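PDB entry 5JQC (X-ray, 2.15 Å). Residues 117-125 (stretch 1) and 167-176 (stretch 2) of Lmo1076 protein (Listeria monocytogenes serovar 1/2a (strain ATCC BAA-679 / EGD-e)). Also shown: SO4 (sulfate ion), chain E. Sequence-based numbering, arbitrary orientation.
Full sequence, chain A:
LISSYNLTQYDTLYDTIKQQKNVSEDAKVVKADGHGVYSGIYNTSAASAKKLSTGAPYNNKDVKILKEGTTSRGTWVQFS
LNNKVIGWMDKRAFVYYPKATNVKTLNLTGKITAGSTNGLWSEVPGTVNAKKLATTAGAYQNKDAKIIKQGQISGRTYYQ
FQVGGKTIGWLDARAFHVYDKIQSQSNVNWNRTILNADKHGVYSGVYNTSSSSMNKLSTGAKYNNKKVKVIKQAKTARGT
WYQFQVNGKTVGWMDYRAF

Stretch 1 117-125: TNGLWSEVP
Stretch 2 (167-176) TIGWLDARAF

The contact rests on one antiparallel bridge. Strand 120-121 meets strand 167-172 with W121 opposite W170, CA to CA 4.9 Å, in a hydrogen-bonded pair: W121 N donates to W170 O at 3.0 Å, and W170 N to W121 O at 2.7 Å. Both residues are extended (phi/psi -122/155 and -123/138). Beyond the bridge, a water continues the link, donating to G119 O (2.7 Å) and accepting from D172 N (3.0 Å).

G169, at 154/-150, leaves no room for a side chain: an ideal CB would lie 2.5 Å from W121 O and jam against the preceding carbonyl.

W170 (chi1 m, chi2 79°), the most covered residue, takes V124 CG2 over one ring face, 3.9 Å from the centroid of the six-membered ring and 19° off the normal, a CH-pi contact; V124 is chi1 t, phi/psi -46/126. A separate apolar contact joins L120 (t, p) to I168 (m, m), CD2 to CG2 4.0 Å. L171 (t, p) makes a close contact, its CD1 3.5 Å from N118 CB.

Within stretch 2, polar bonds link D172 to the 3-10 segment 173-175 that follows the strand. D172 (chi1 t) accepts at OD1 from R174 N (2.8 Å) and R174 NE (2.9 Å), while D172 OD2 forms a salt bridge with R174 NH2 (2.7 Å). A175 N bonds to D172 O at 2.8 Å. R174 NH2 also binds sulfate O1 at 2.9 Å.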

ATOM      1  N   THR A 117      -0.341 -14.439   8.304  1.00 55.01           N
ATOM      2  CA  THR A 117      -0.255 -15.218   7.075  1.00 51.82           C
ATOM      3  C   THR A 117       0.227 -14.364   5.906  1.00 53.34           C
ATOM      4  O   THR A 117      -0.071 -14.682   4.755  1.00 53.81           O
ATOM      5  CB  THR A 117      -1.612 -15.854   6.748  1.00 49.88           C
ATOM      6  OG1 THR A 117      -2.570 -14.828   6.442  1.00 51.72           O
ATOM      7  CG2 THR A 117      -2.132 -16.637   7.943  1.00 49.83           C
ATOM      8  N   ASN A 118       0.930 -13.262   6.191  1.00 50.64           N
ATOM      9  CA  ASN A 118       1.509 -12.372   5.198  1.00 50.12           C
ATOM     10  C   ASN A 118       2.850 -11.869   5.703  1.00 50.34           C
ATOM     11  O   ASN A 118       3.004 -11.575   6.893  1.00 53.38           O
ATOM     12  CB  ASN A 118       0.616 -11.150   4.906  1.00 43.88           C
ATOM     13  CG  ASN A 118      -0.565 -11.497   4.050  1.00 52.86           C
ATOM     14  OD1 ASN A 118      -0.428 -11.656   2.825  1.00 57.64           O
ATOM     15  ND2 ASN A 118      -1.730 -11.669   4.678  1.00 43.78           N
ATOM     16  N   GLY A 119       3.801 -11.735   4.789  1.00 53.79           N
ATOM     17  CA  GLY A 119       5.072 -11.143   5.134  1.00 54.01           C
ATOM     18  C   GLY A 119       4.956  -9.655   5.381  1.00 49.15           C
ATOM     19  O   GLY A 119       3.964  -9.005   5.052  1.00 50.54           O
ATOM     20  N   LEU A 120       6.004  -9.094   5.963  1.00 51.14           N
ATOM     21  CA  LEU A 120       5.987  -7.712   6.406  1.00 49.83           C
ATOM     22  C   LEU A 120       7.173  -7.002   5.779  1.00 51.01           C
ATOM     23  O   LEU A 120       8.320  -7.384   6.022  1.00 60.53           O
ATOM     24  CB  LEU A 120       6.037  -7.634   7.935  1.00 52.43           C
ATOM     25  CG  LEU A 120       6.242  -6.238   8.531  1.00 52.77           C
ATOM     26  CD1 LEU A 120       5.229  -5.229   7.986  1.00 53.42           C
ATOM     27  CD2 LEU A 120       6.139  -6.312  10.042  1.00 52.33           C
ATOM     28  N   TRP A 121       6.902  -5.951   5.008  1.00 49.32           N
ATOM     29  CA  TRP A 121       7.892  -5.415   4.091  1.00 55.03           C
ATOM     30  C   TRP A 121       8.168  -3.956   4.392  1.00 57.16           C
ATOM     31  O   TRP A 121       7.306  -3.243   4.918  1.00 59.20           O
ATOM     32  CB  TRP A 121       7.429  -5.547   2.637  1.00 53.94           C
ATOM     33  CG  TRP A 121       7.203  -6.967   2.207  1.00 54.43           C
ATOM     34  CD1 TRP A 121       6.059  -7.704   2.362  1.00 55.68           C
ATOM     35  CD2 TRP A 121       8.140  -7.821   1.539  1.00 58.62           C
ATOM     36  NE1 TRP A 121       6.233  -8.963   1.838  1.00 56.15           N
ATOM     37  CE2 TRP A 121       7.501  -9.059   1.324  1.00 56.19           C
ATOM     38  CE3 TRP A 121       9.459  -7.661   1.110  1.00 61.31           C
ATOM     39  CZ2 TRP A 121       8.137 -10.127   0.690  1.00 56.89           C
ATOM     40  CZ3 TRP A 121      10.086  -8.721   0.486  1.00 59.11           C
ATOM     41  CH2 TRP A 121       9.425  -9.938   0.281  1.00 56.84           C
ATOM     42  N   SER A 122       9.372  -3.507   4.010  1.00 58.38           N
ATOM     43  CA  SER A 122       9.746  -2.099   4.148  1.00 60.28           C
ATOM     44  C   SER A 122       9.362  -1.257   2.939  1.00 66.09           C
ATOM     45  O   SER A 122       9.305  -0.026   3.042  1.00 72.40           O
ATOM     46  CB  SER A 122      11.251  -1.965   4.392  1.00 59.20           C
ATOM     47  OG  SER A 122      11.992  -2.344   3.246  1.00 63.01           O
ATOM     48  N   GLU A 123       9.122  -1.882   1.791  1.00 62.33           N
ATOM     49  CA  GLU A 123       8.510  -1.215   0.652  1.00 60.47           C
ATOM     50  C   GLU A 123       7.569  -2.209  -0.004  1.00 58.84           C
ATOM     51  O   GLU A 123       7.562  -3.396   0.335  1.00 57.69           O
ATOM     52  CB  GLU A 123       9.550  -0.724  -0.368  1.00 63.47           C
ATOM     53  CG  GLU A 123      10.696   0.067   0.214  1.00 69.66           C
ATOM     54  CD  GLU A 123      10.323   1.496   0.484  1.00 76.43           C
ATOM     55  OE1 GLU A 123       9.239   1.924   0.019  1.00 77.59           O
ATOM     56  OE2 GLU A 123      11.119   2.188   1.151  1.00 76.74           O
ATOM     57  N   VAL A 124       6.779  -1.725  -0.960  1.00 55.46           N
ATOM     58  CA  VAL A 124       6.041  -2.619  -1.846  1.00 54.56           C
ATOM     59  C   VAL A 124       7.025  -3.694  -2.308  1.00 54.88           C
ATOM     60  O   VAL A 124       8.125  -3.371  -2.779  1.00 60.68           O
ATOM     61  CB  VAL A 124       5.417  -1.858  -3.026  1.00 51.71           C
ATOM     62  CG1 VAL A 124       4.706  -2.829  -3.948  1.00 50.15           C
ATOM     63  CG2 VAL A 124       4.464  -0.822  -2.529  1.00 53.62           C
ATOM     64  N   PRO A 125       6.710  -4.970  -2.136  1.00 56.68           N
ATOM     65  CA  PRO A 125       7.710  -6.014  -2.387  1.00 57.27           C
ATOM     66  C   PRO A 125       8.138  -6.057  -3.847  1.00 52.90           C
ATOM     67  O   PRO A 125       7.322  -5.904  -4.758  1.00 55.30           O
ATOM     68  CB  PRO A 125       6.999  -7.306  -1.967  1.00 55.74           C
ATOM     69  CG  PRO A 125       5.562  -6.938  -1.730  1.00 55.50           C
ATOM     70  CD  PRO A 125       5.505  -5.485  -1.466  1.00 55.14           C
ATOM     71  N   THR A 167       4.944   4.152  11.985  1.00 67.58           N
ATOM     72  CA  THR A 167       4.872   3.464  10.693  1.00 67.26           C
ATOM     73  C   THR A 167       5.621   2.134  10.746  1.00 61.39           C
ATOM     74  O   THR A 167       6.835   2.104  10.971  1.00 65.92           O
ATOM     75  CB  THR A 167       5.454   4.334   9.582  1.00 64.63           C
ATOM     76  OG1 THR A 167       4.742   5.568   9.508  1.00 66.12           O
ATOM     77  CG2 THR A 167       5.365   3.599   8.222  1.00 63.18           C
ATOM     78  N   ILE A 168       4.910   1.036  10.523  1.00 59.10           N
ATOM     79  CA  ILE A 168       5.510  -0.291  10.649  1.00 56.72           C
ATOM     80  C   ILE A 168       6.120  -0.764   9.337  1.00 59.11           C
ATOM     81  O   ILE A 168       7.206  -1.350   9.317  1.00 61.04           O
ATOM     82  CB  ILE A 168       4.458  -1.286  11.158  1.00 58.46           C
ATOM     83  CG1 ILE A 168       3.884  -0.787  12.483  1.00 58.11           C
ATOM     84  CG2 ILE A 168       5.076  -2.649  11.332  1.00 56.76           C
ATOM     85  CD1 ILE A 168       4.922  -0.687  13.587  1.00 58.62           C
ATOM     86  N   GLY A 169       5.431  -0.543   8.233  1.00 64.11           N
ATOM     87  CA  GLY A 169       5.877  -1.118   6.975  1.00 63.90           C
ATOM     88  C   GLY A 169       4.701  -1.301   6.035  1.00 60.79           C
ATOM     89  O   GLY A 169       3.731  -0.540   6.079  1.00 64.43           O
ATOM     90  N   TRP A 170       4.816  -2.318   5.192  1.00 53.23           N
ATOM     91  CA  TRP A 170       3.844  -2.597   4.154  1.00 46.18           C
ATOM     92  C   TRP A 170       3.305  -4.008   4.310  1.00 53.90           C
ATOM     93  O   TRP A 170       4.059  -4.964   4.558  1.00 57.83           O
ATOM     94  CB  TRP A 170       4.460  -2.425   2.765  1.00 48.57           C
ATOM     95  CG  TRP A 170       4.842  -0.999   2.415  1.00 52.51           C
ATOM     96  CD1 TRP A 170       5.964  -0.317   2.822  1.00 52.75           C
ATOM     97  CD2 TRP A 170       4.132  -0.107   1.547  1.00 50.44           C
ATOM     98  NE1 TRP A 170       5.987   0.936   2.266  1.00 52.62           N
ATOM     99  CE2 TRP A 170       4.871   1.096   1.485  1.00 51.36           C
ATOM    100  CE3 TRP A 170       2.938  -0.202   0.823  1.00 49.25           C
ATOM    101  CZ2 TRP A 170       4.458   2.184   0.728  1.00 50.52           C
ATOM    102  CZ3 TRP A 170       2.527   0.886   0.080  1.00 49.01           C
ATOM    103  CH2 TRP A 170       3.288   2.057   0.032  1.00 51.11           C
ATOM    104  N   LEU A 171       2.000  -4.137   4.141  1.00 50.87           N
ATOM    105  CA  LEU A 171       1.330  -5.402   4.365  1.00 50.64           C
ATOM    106  C   LEU A 171       0.223  -5.531   3.335  1.00 49.26           C
ATOM    107  O   LEU A 171      -0.406  -4.536   2.968  1.00 50.27           O
ATOM    108  CB  LEU A 171       0.778  -5.459   5.801  1.00 48.11           C
ATOM    109  CG  LEU A 171       0.057  -6.725   6.257  1.00 47.60           C
ATOM    110  CD1 LEU A 171       1.006  -7.890   6.214  1.00 43.85           C
ATOM    111  CD2 LEU A 171      -0.520  -6.545   7.664  1.00 46.89           C
ATOM    112  N   ASP A 172       0.003  -6.742   2.849  1.00 43.13           N
ATOM    113  CA  ASP A 172      -1.017  -6.933   1.829  1.00 46.63           C
ATOM    114  C   ASP A 172      -2.373  -6.467   2.358  1.00 52.67           C
ATOM    115  O   ASP A 172      -2.763  -6.781   3.482  1.00 57.31           O
ATOM    116  CB  ASP A 172      -1.056  -8.401   1.404  1.00 46.85           C
ATOM    117  CG  ASP A 172      -1.908  -8.650   0.157  1.00 51.74           C
ATOM    118  OD1 ASP A 172      -3.147  -8.466   0.229  1.00 49.91           O
ATOM    119  OD2 ASP A 172      -1.348  -9.106  -0.876  1.00 56.20           O
ATOM    120  N   ALA A 173      -3.069  -5.667   1.550  1.00 54.79           N
ATOM    121  CA  ALA A 173      -4.368  -5.124   1.940  1.00 50.47           C
ATOM    122  C   ALA A 173      -5.365  -6.198   2.364  1.00 51.19           C
ATOM    123  O   ALA A 173      -6.297  -5.896   3.120  1.00 52.75           O
ATOM    124  CB  ALA A 173      -4.939  -4.322   0.776  1.00 47.35           C
ATOM    125  N   ARG A 174      -5.211  -7.430   1.867  1.00 47.00           N
ATOM    126  CA  ARG A 174      -6.078  -8.536   2.272  1.00 48.32           C
ATOM    127  C   ARG A 174      -5.902  -8.920   3.732  1.00 48.01           C
ATOM    128  O   ARG A 174      -6.762  -9.632   4.277  1.00 53.26           O
ATOM    129  CB  ARG A 174      -5.825  -9.760   1.404  1.00 47.42           C
ATOM    130  CG  ARG A 174      -6.349  -9.646   0.009  1.00 48.15           C
ATOM    131  CD  ARG A 174      -5.838 -10.814  -0.829  1.00 43.59           C
ATOM    132  NE  ARG A 174      -4.398 -10.704  -1.070  1.00 43.92           N
ATOM    133  CZ  ARG A 174      -3.698 -11.568  -1.805  1.00 47.08           C
ATOM    134  NH1 ARG A 174      -4.312 -12.615  -2.345  1.00 45.22           N
ATOM    135  NH2 ARG A 174      -2.389 -11.396  -1.984  1.00 44.90           N
ATOM    136  N   ALA A 175      -4.822  -8.456   4.372  1.00 45.20           N
ATOM    137  CA  ALA A 175      -4.577  -8.696   5.786  1.00 43.00           C
ATOM    138  C   ALA A 175      -5.373  -7.774   6.706  1.00 48.70           C
ATOM    139  O   ALA A 175      -5.439  -8.044   7.910  1.00 52.06           O
ATOM    140  CB  ALA A 175      -3.082  -8.531   6.084  1.00 40.76           C
ATOM    141  N   PHE A 176      -5.962  -6.692   6.184  1.00 48.53           N
ATOM    142  CA  PHE A 176      -6.665  -5.703   6.989  1.00 41.12           C
ATOM    143  C   PHE A 176      -8.175  -5.845   6.864  1.00 43.82           C
ATOM    144  O   PHE A 176      -8.704  -6.145   5.789  1.00 43.06           O
ATOM    145  CB  PHE A 176      -6.322  -4.283   6.574  1.00 37.86           C
ATOM    146  CG  PHE A 176      -4.881  -3.939   6.665  1.00 42.64           C
ATOM    147  CD1 PHE A 176      -3.990  -4.396   5.713  1.00 40.95           C
ATOM    148  CD2 PHE A 176      -4.427  -3.077   7.654  1.00 44.19           C
ATOM    149  CE1 PHE A 176      -2.660  -4.037   5.764  1.00 39.22           C
ATOM    150  CE2 PHE A 176      -3.098  -2.707   7.713  1.00 46.22           C
ATOM    151  CZ  PHE A 176      -2.211  -3.188   6.768  1.00 47.65           C
TER
HETATM  152  S   SO4 E 504      -1.404 -14.507  -3.722  1.00 61.39           S
HETATM  153  O1  SO4 E 504      -1.536 -13.139  -4.192  1.00 66.29           O
HETATM  154  O2  SO4 E 504      -0.760 -14.524  -2.398  1.00 60.80           O
HETATM  155  O3  SO4 E 504      -2.746 -15.113  -3.576  1.00 50.69           O
HETATM  156  O4  SO4 E 504      -0.605 -15.307  -4.659  1.00 64.38           O
HETATM  157  O   HOH W   1       2.495  -8.472   2.838  1.00 37.97           O